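Local coordinates for capsid fiber protein (Bacillus phage phi29, PDB 6QYY) that probably forms the trimeric base by which the head fibers of bacteriophage phi29 are attached to the capsid, at residues S11-Y16 with I30-E35; Y16-Y21 with T37-V42. One frame throughout, in Å; residues are numbered along the deposited sequence.

In the fold
Both contacts gather round strand 18-23, which lies between strands 28-32 and 41-42 in a mixed sheet. Contact 2 is the buried one, near the centre of the folded chain: it pairs 18-23 with the short strand 41-42, outermost within this chain, through backbone bonds, apolar side chains and one carboxylate. Contact 1, partly buried, sets the loop that leads into 18-23 against strand 28-32 on the other flank, and relies on a histidine, a serine and a water. The contacts share Y16 and meet directly: V13 CG1 packs on L19 CD2 at 3.6 Å, and S31 and A33 probably bond through their backbones to A20 and L18.

Contact 1 (S11-Y16 with I30-E35); sequences SNVMAY and ISHAAE
H32 makes the one direct hydrogen bond between loop 11-16 and the end of strand 28-32: the backbone N of M14 donates to NE2 of H32 over 3.0 Å. The bond is nearly straight, 171° at the hydrogen, and the donor sits at the ring edge, tilted 16° from the plane. The first torsion of H32 (chi1 -70°) carries CG away from the carbonyl carbon, on the side of the backbone N, and the ring reaches the loop from there. One face of the ring is approached by the carbonyl O of N12, 3.6 Å from CE1 and displaced toward the rim.

A water forms the second polar link. It donates to N12 O at 2.7 Å, accepts from the backbone N of H32 at 2.9 Å, and bonds to S11 OG. The small S11 side chain suits this place, since its hydroxyl meets the water while also lying 3.3 Å from S31 CB.

Apolar contact is modest. V13, a buried residue whose branched side chain can face two ways, presents CG2 to the strand, 3.9 Å from S31 CA and 4.3 Å from I30 CD1, and CG1 to L19; its backbone is hydrogen-bonded to that of V47. N12 is anchored elsewhere, its OD1 bonded to the backbone of K49.

With NE2 accepting an amide proton, the imidazole is probably neutral, with its proton on ND1, and this bond and the shared water hold the loop to the strand end.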
ATOM      1  N   SER A  11     -14.426 -22.447   3.804  1.00 31.76           N
ATOM      2  CA  SER A  11     -13.908 -23.701   3.294  1.00 33.71           C
ATOM      3  C   SER A  11     -12.511 -23.843   3.871  1.00 36.47           C
ATOM      4  O   SER A  11     -11.981 -22.905   4.470  1.00 33.54           O
ATOM      5  CB  SER A  11     -13.900 -23.725   1.768  1.00 40.56           C
ATOM      6  OG  SER A  11     -13.343 -22.524   1.272  1.00 44.51           O
ATOM      7  N   ASN A  12     -11.913 -25.019   3.707  1.00 30.71           N
ATOM      8  CA  ASN A  12     -10.603 -25.227   4.311  1.00 32.15           C
ATOM      9  C   ASN A  12      -9.593 -24.228   3.752  1.00 28.50           C
ATOM     10  O   ASN A  12      -9.569 -23.956   2.550  1.00 30.52           O
ATOM     11  CB  ASN A  12     -10.132 -26.661   4.076  1.00 35.46           C
ATOM     12  CG  ASN A  12     -10.966 -27.681   4.838  1.00 45.78           C
ATOM     13  OD1 ASN A  12     -11.186 -27.547   6.047  1.00 47.29           O
ATOM     14  ND2 ASN A  12     -11.419 -28.710   4.139  1.00 54.45           N
ATOM     15  N   VAL A  13      -8.780 -23.659   4.639  1.00 28.06           N
ATOM     16  CA  VAL A  13      -7.771 -22.675   4.262  1.00 29.95           C
ATOM     17  C   VAL A  13      -6.407 -23.217   4.666  1.00 28.87           C
ATOM     18  O   VAL A  13      -6.200 -23.615   5.822  1.00 27.22           O
ATOM     19  CB  VAL A  13      -8.036 -21.303   4.910  1.00 29.35           C
ATOM     20  CG1 VAL A  13      -6.817 -20.388   4.778  1.00 28.03           C
ATOM     21  CG2 VAL A  13      -9.273 -20.645   4.295  1.00 31.72           C
ATOM     22  N   MET A  14      -5.479 -23.237   3.722  1.00 27.25           N
ATOM     23  CA  MET A  14      -4.134 -23.695   4.023  1.00 31.17           C
ATOM     24  C   MET A  14      -3.196 -22.511   4.184  1.00 27.07           C
ATOM     25  O   MET A  14      -3.438 -21.419   3.655  1.00 23.05           O
ATOM     26  CB  MET A  14      -3.643 -24.645   2.940  1.00 34.46           C
ATOM     27  CG  MET A  14      -4.456 -25.923   2.977  1.00 53.07           C
ATOM     28  SD  MET A  14      -3.682 -27.276   2.124  1.00 78.67           S
ATOM     29  CE  MET A  14      -4.114 -26.889   0.433  1.00 84.40           C
ATOM     30  N   ALA A  15      -2.140 -22.726   4.961  1.00 28.66           N
ATOM     31  CA  ALA A  15      -1.201 -21.646   5.225  1.00 23.45           C
ATOM     32  C   ALA A  15      -0.505 -21.228   3.938  1.00 23.45           C
ATOM     33  O   ALA A  15      -0.281 -22.035   3.033  1.00 26.47           O
ATOM     34  CB  ALA A  15      -0.177 -22.078   6.280  1.00 27.11           C
ATOM     35  N   TYR A  16      -0.185 -19.935   3.852  1.00 22.95           N
ATOM     36  CA  TYR A  16       0.538 -19.363   2.718  1.00 20.32           C
ATOM     37  C   TYR A  16      -0.272 -19.424   1.432  1.00 21.01           C
ATOM     38  O   TYR A  16       0.299 -19.508   0.346  1.00 21.63           O
ATOM     39  CB  TYR A  16       1.909 -20.025   2.522  1.00 24.86           C
ATOM     40  CG  TYR A  16       2.608 -20.131   3.851  1.00 26.08           C
ATOM     41  CD1 TYR A  16       2.845 -18.980   4.601  1.00 27.64           C
ATOM     42  CD2 TYR A  16       2.931 -21.369   4.414  1.00 25.36           C
ATOM     43  CE1 TYR A  16       3.437 -19.038   5.852  1.00 30.65           C
ATOM     44  CE2 TYR A  16       3.542 -21.439   5.686  1.00 26.87           C
ATOM     45  CZ  TYR A  16       3.782 -20.261   6.386  1.00 37.02           C
ATOM     46  OH  TYR A  16       4.367 -20.277   7.628  1.00 34.35           O
ATOM     47  N   ILE A  30     -13.609 -16.267   5.291  1.00 24.65           N
ATOM     48  CA  ILE A  30     -12.420 -16.338   4.457  1.00 22.98           C
ATOM     49  C   ILE A  30     -12.432 -17.658   3.702  1.00 28.90           C
ATOM     50  O   ILE A  30     -13.014 -18.660   4.140  1.00 29.23           O
ATOM     51  CB  ILE A  30     -11.119 -16.197   5.275  1.00 22.91           C
ATOM     52  CG1 ILE A  30     -11.034 -17.291   6.331  1.00 25.36           C
ATOM     53  CG2 ILE A  30     -10.997 -14.796   5.909  1.00 23.42           C
ATOM     54  CD1 ILE A  30      -9.647 -17.377   6.999  1.00 31.36           C
ATOM     55  N   SER A  31     -11.773 -17.650   2.554  1.00 30.57           N
ATOM     56  CA  SER A  31     -11.575 -18.842   1.743  1.00 25.72           C
ATOM     57  C   SER A  31     -10.443 -18.510   0.790  1.00 24.64           C
ATOM     58  O   SER A  31     -10.040 -17.351   0.666  1.00 24.83           O
ATOM     59  CB  SER A  31     -12.852 -19.252   0.994  1.00 30.76           C
ATOM     60  OG  SER A  31     -13.360 -18.179   0.227  1.00 32.28           O
ATOM     61  N   HIS A  32      -9.926 -19.540   0.126  1.00 29.60           N
ATOM     62  CA  HIS A  32      -8.918 -19.320  -0.899  1.00 26.80           C
ATOM     63  C   HIS A  32      -9.451 -18.388  -1.975  1.00 28.38           C
ATOM     64  O   HIS A  32     -10.563 -18.574  -2.480  1.00 28.08           O
ATOM     65  CB  HIS A  32      -8.498 -20.652  -1.521  1.00 28.13           C
ATOM     66  CG  HIS A  32      -7.713 -21.509  -0.588  1.00 27.74           C
ATOM     67  ND1 HIS A  32      -7.634 -22.879  -0.716  1.00 28.59           N
ATOM     68  CD2 HIS A  32      -6.982 -21.187   0.504  1.00 27.80           C
ATOM     69  CE1 HIS A  32      -6.884 -23.365   0.257  1.00 29.43           C
ATOM     70  NE2 HIS A  32      -6.472 -22.358   1.009  1.00 28.45           N
ATOM     71  N   ALA A  33      -8.649 -17.384  -2.325  1.00 24.40           N
ATOM     72  CA  ALA A  33      -8.990 -16.502  -3.430  1.00 28.84           C
ATOM     73  C   ALA A  33      -9.193 -17.313  -4.703  1.00 31.23           C
ATOM     74  O   ALA A  33      -8.499 -18.304  -4.947  1.00 34.06           O
ATOM     75  CB  ALA A  33      -7.889 -15.459  -3.635  1.00 27.88           C
ATOM     76  N   ALA A  34     -10.176 -16.905  -5.499  1.00 32.56           N
ATOM     77  CA  ALA A  34     -10.485 -17.616  -6.730  1.00 33.44           C
ATOM     78  C   ALA A  34      -9.400 -17.386  -7.782  1.00 30.93           C
ATOM     79  O   ALA A  34      -8.745 -16.340  -7.822  1.00 34.62           O
ATOM     80  CB  ALA A  34     -11.848 -17.178  -7.277  1.00 36.76           C
ATOM     81  N   GLU A  35      -9.225 -18.379  -8.647  1.00 37.56           N
ATOM     82  CA  GLU A  35      -8.234 -18.303  -9.712  1.00 40.40           C
ATOM     83  C   GLU A  35      -8.452 -17.071 -10.593  1.00 41.29           C
ATOM     84  O   GLU A  35      -9.587 -16.705 -10.906  1.00 40.89           O
ATOM     85  CB  GLU A  35      -8.304 -19.579 -10.546  1.00 46.29           C
ATOM     86  CG  GLU A  35      -7.221 -19.705 -11.580  1.00 50.99           C
ATOM     87  CD  GLU A  35      -7.364 -20.965 -12.403  1.00 61.66           C
ATOM     88  OE1 GLU A  35      -8.415 -21.634 -12.285  1.00 67.51           O
ATOM     89  OE2 GLU A  35      -6.426 -21.292 -13.157  1.00 60.57           O
TER
HETATM   90  O   HOH W   1     -10.830 -22.118   0.985  1.00 31.10           O

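Contact 2 (Y16-Y21 with T37-V42)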
ATOM      1  N   TYR A  16      -0.185 -19.935   3.852  1.00 22.95           N
ATOM      2  CA  TYR A  16       0.538 -19.363   2.718  1.00 20.32           C
ATOM      3  C   TYR A  16      -0.272 -19.424   1.432  1.00 21.01           C
ATOM      4  O   TYR A  16       0.299 -19.508   0.346  1.00 21.63           O
ATOM      5  CB  TYR A  16       1.909 -20.025   2.522  1.00 24.86           C
ATOM      6  CG  TYR A  16       2.608 -20.131   3.851  1.00 26.08           C
ATOM      7  CD1 TYR A  16       2.845 -18.980   4.601  1.00 27.64           C
ATOM      8  CD2 TYR A  16       2.931 -21.369   4.414  1.00 25.36           C
ATOM      9  CE1 TYR A  16       3.437 -19.038   5.852  1.00 30.65           C
ATOM     10  CE2 TYR A  16       3.542 -21.439   5.686  1.00 26.87           C
ATOM     11  CZ  TYR A  16       3.782 -20.261   6.386  1.00 37.02           C
ATOM     12  OH  TYR A  16       4.367 -20.277   7.628  1.00 34.35           O
ATOM     13  N   ARG A  17      -1.593 -19.356   1.545  1.00 23.54           N
ATOM     14  CA  ARG A  17      -2.462 -19.272   0.385  1.00 23.97           C
ATOM     15  C   ARG A  17      -3.185 -17.935   0.375  1.00 24.49           C
ATOM     16  O   ARG A  17      -3.468 -17.343   1.425  1.00 23.22           O
ATOM     17  CB  ARG A  17      -3.470 -20.419   0.367  1.00 23.09           C
ATOM     18  CG  ARG A  17      -2.819 -21.792   0.436  1.00 22.63           C
ATOM     19  CD  ARG A  17      -2.065 -22.111  -0.837  1.00 23.84           C
ATOM     20  NE  ARG A  17      -1.440 -23.434  -0.776  1.00 30.71           N
ATOM     21  CZ  ARG A  17      -2.036 -24.560  -1.150  1.00 37.66           C
ATOM     22  NH1 ARG A  17      -3.278 -24.530  -1.610  1.00 36.61           N
ATOM     23  NH2 ARG A  17      -1.393 -25.719  -1.065  1.00 41.07           N
ATOM     24  N   LEU A  18      -3.450 -17.448  -0.829  1.00 24.56           N
ATOM     25  CA  LEU A  18      -4.133 -16.173  -0.988  1.00 25.26           C
ATOM     26  C   LEU A  18      -5.589 -16.300  -0.559  1.00 26.81           C
ATOM     27  O   LEU A  18      -6.222 -17.338  -0.777  1.00 23.17           O
ATOM     28  CB  LEU A  18      -4.065 -15.718  -2.450  1.00 24.25           C
ATOM     29  CG  LEU A  18      -2.628 -15.584  -2.970  1.00 23.97           C
ATOM     30  CD1 LEU A  18      -2.624 -15.599  -4.505  1.00 27.96           C
ATOM     31  CD2 LEU A  18      -1.955 -14.328  -2.408  1.00 25.77           C
ATOM     32  N   LEU A  19      -6.117 -15.235   0.047  1.00 24.63           N
ATOM     33  CA  LEU A  19      -7.445 -15.251   0.648  1.00 21.00           C
ATOM     34  C   LEU A  19      -8.377 -14.224   0.013  1.00 21.64           C
ATOM     35  O   LEU A  19      -7.954 -13.138  -0.416  1.00 23.91           O
ATOM     36  CB  LEU A  19      -7.389 -14.962   2.148  1.00 23.75           C
ATOM     37  CG  LEU A  19      -6.612 -15.907   3.054  1.00 30.04           C
ATOM     38  CD1 LEU A  19      -6.580 -15.320   4.477  1.00 26.46           C
ATOM     39  CD2 LEU A  19      -7.246 -17.300   3.021  1.00 28.23           C
ATOM     40  N   ALA A  20      -9.651 -14.596  -0.025  1.00 25.24           N
ATOM     41  CA  ALA A  20     -10.764 -13.716  -0.353  1.00 32.30           C
ATOM     42  C   ALA A  20     -11.634 -13.526   0.886  1.00 30.40           C
ATOM     43  O   ALA A  20     -11.971 -14.498   1.574  1.00 29.03           O
ATOM     44  CB  ALA A  20     -11.608 -14.298  -1.495  1.00 29.22           C
ATOM     45  N   TYR A  21     -12.021 -12.286   1.154  1.00 28.40           N
ATOM     46  CA  TYR A  21     -12.972 -12.019   2.218  1.00 26.73           C
ATOM     47  C   TYR A  21     -14.377 -12.007   1.634  1.00 29.31           C
ATOM     48  O   TYR A  21     -14.599 -11.481   0.540  1.00 30.86           O
ATOM     49  CB  TYR A  21     -12.674 -10.681   2.883  1.00 24.15           C
ATOM     50  CG  TYR A  21     -11.343 -10.606   3.571  1.00 26.81           C
ATOM     51  CD1 TYR A  21     -10.652 -11.758   3.930  1.00 26.20           C
ATOM     52  CD2 TYR A  21     -10.765  -9.370   3.855  1.00 27.32           C
ATOM     53  CE1 TYR A  21      -9.413 -11.673   4.595  1.00 28.71           C
ATOM     54  CE2 TYR A  21      -9.553  -9.284   4.517  1.00 24.07           C
ATOM     55  CZ  TYR A  21      -8.879 -10.424   4.877  1.00 29.43           C
ATOM     56  OH  TYR A  21      -7.675 -10.309   5.533  1.00 31.08           O
ATOM     57  N   THR A  37      -8.153 -13.951  -9.829  1.00 32.06           N
ATOM     58  CA  THR A  37      -8.703 -12.767  -9.186  1.00 38.72           C
ATOM     59  C   THR A  37      -7.634 -12.091  -8.334  1.00 36.79           C
ATOM     60  O   THR A  37      -6.591 -12.675  -8.024  1.00 33.48           O
ATOM     61  CB  THR A  37      -9.922 -13.107  -8.320  1.00 44.60           C
ATOM     62  OG1 THR A  37      -9.510 -13.895  -7.197  1.00 44.50           O
ATOM     63  CG2 THR A  37     -10.943 -13.886  -9.124  1.00 48.20           C
ATOM     64  N   ILE A  38      -7.900 -10.843  -7.966  1.00 36.94           N
ATOM     65  CA  ILE A  38      -7.025 -10.123  -7.041  1.00 34.56           C
ATOM     66  C   ILE A  38      -7.367 -10.559  -5.621  1.00 32.80           C
ATOM     67  O   ILE A  38      -8.518 -10.403  -5.187  1.00 32.87           O
ATOM     68  CB  ILE A  38      -7.169  -8.600  -7.187  1.00 37.66           C
ATOM     69  CG1 ILE A  38      -6.971  -8.160  -8.641  1.00 43.32           C
ATOM     70  CG2 ILE A  38      -6.215  -7.893  -6.222  1.00 31.81           C
ATOM     71  CD1 ILE A  38      -5.562  -8.346  -9.169  1.00 43.91           C
ATOM     72  N   PRO A  39      -6.413 -11.091  -4.866  1.00 27.31           N
ATOM     73  CA  PRO A  39      -6.712 -11.517  -3.499  1.00 26.61           C
ATOM     74  C   PRO A  39      -6.949 -10.326  -2.589  1.00 30.07           C
ATOM     75  O   PRO A  39      -6.517  -9.200  -2.855  1.00 28.77           O
ATOM     76  CB  PRO A  39      -5.448 -12.279  -3.082  1.00 26.54           C
ATOM     77  CG  PRO A  39      -4.362 -11.637  -3.874  1.00 28.74           C
ATOM     78  CD  PRO A  39      -5.000 -11.310  -5.218  1.00 28.28           C
ATOM     79  N   ASP A  40      -7.657 -10.594  -1.496  1.00 27.09           N
ATOM     80  CA  ASP A  40      -7.845  -9.597  -0.447  1.00 26.75           C
ATOM     81  C   ASP A  40      -6.704  -9.617   0.565  1.00 30.07           C
ATOM     82  O   ASP A  40      -6.268  -8.557   1.030  1.00 29.21           O
ATOM     83  CB  ASP A  40      -9.181  -9.824   0.262  1.00 26.33           C
ATOM     84  CG  ASP A  40     -10.371  -9.624  -0.660  1.00 33.54           C
ATOM     85  OD1 ASP A  40     -10.349  -8.663  -1.476  1.00 38.56           O
ATOM     86  OD2 ASP A  40     -11.335 -10.422  -0.581  1.00 36.56           O
ATOM     87  N   TYR A  41      -6.207 -10.799   0.911  1.00 23.75           N
ATOM     88  CA  TYR A  41      -5.082 -10.910   1.831  1.00 21.02           C
ATOM     89  C   TYR A  41      -4.452 -12.288   1.627  1.00 28.08           C
ATOM     90  O   TYR A  41      -4.651 -12.917   0.583  1.00 22.34           O
ATOM     91  CB  TYR A  41      -5.521 -10.631   3.284  1.00 20.45           C
ATOM     92  CG  TYR A  41      -4.330 -10.181   4.143  1.00 24.67           C
ATOM     93  CD1 TYR A  41      -3.595  -9.046   3.794  1.00 24.04           C
ATOM     94  CD2 TYR A  41      -3.920 -10.911   5.254  1.00 26.93           C
ATOM     95  CE1 TYR A  41      -2.481  -8.646   4.546  1.00 28.98           C
ATOM     96  CE2 TYR A  41      -2.809 -10.520   6.012  1.00 29.66           C
ATOM     97  CZ  TYR A  41      -2.094  -9.389   5.648  1.00 29.60           C
ATOM     98  OH  TYR A  41      -0.995  -8.993   6.393  1.00 29.37           O
ATOM     99  N   VAL A  42      -3.680 -12.747   2.614  1.00 21.58           N
ATOM    100  CA  VAL A  42      -2.934 -13.997   2.541  1.00 24.49           C
ATOM    101  C   VAL A  42      -2.985 -14.676   3.906  1.00 27.56           C
ATOM    102  O   VAL A  42      -2.993 -14.019   4.952  1.00 23.31           O
ATOM    103  CB  VAL A  42      -1.475 -13.762   2.082  1.00 29.95           C
ATOM    104  CG1 VAL A  42      -0.734 -12.849   3.071  1.00 28.44           C
ATOM    105  CG2 VAL A  42      -0.734 -15.083   1.888  1.00 30.84           C
TER
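L19 faces both D40 and Y41 across a classic beta bulge, where strand 41-42 joins strand 18-23 in antiparallel pairing. L19 O takes two protons, from D40 N at 2.8 Å and Y41 N at 3.2 Å, and L19 N donates back to Y41 O. Beyond the bulge, L18 and V42 form a non-hydrogen-bonded pair.

The side chains of Y21 and D40 pass in opposite senses, with ring and carboxylate planes 36° apart. D40 CB lies over one face of the Y21 ring, 4.1 Å from its centroid, in a CH-pi contact. The two tyrosines lie alongside, their side chains directed alike. An aromatic ring suits Y21, which also meets F5 edge-to-face and Y97 of a second subunit; its buried OH has no polar partner in the model and lies 3.1 Å from Y41 CB. Y41 uses its hydroxyl, bonded to Y58 N.

L18 and P39 cross obliquely, the apolar CB and CG of the proline packing on L18 CB and CD2.

Aspartate suits the bulge because its short side chain, with CG anti to the carbonyl carbon (chi1 -64°), brings OD2 to the amide of Y21, two residues beyond L19: D40 OD2 receives Y21 N at 2.6 Å through its anti lone pair.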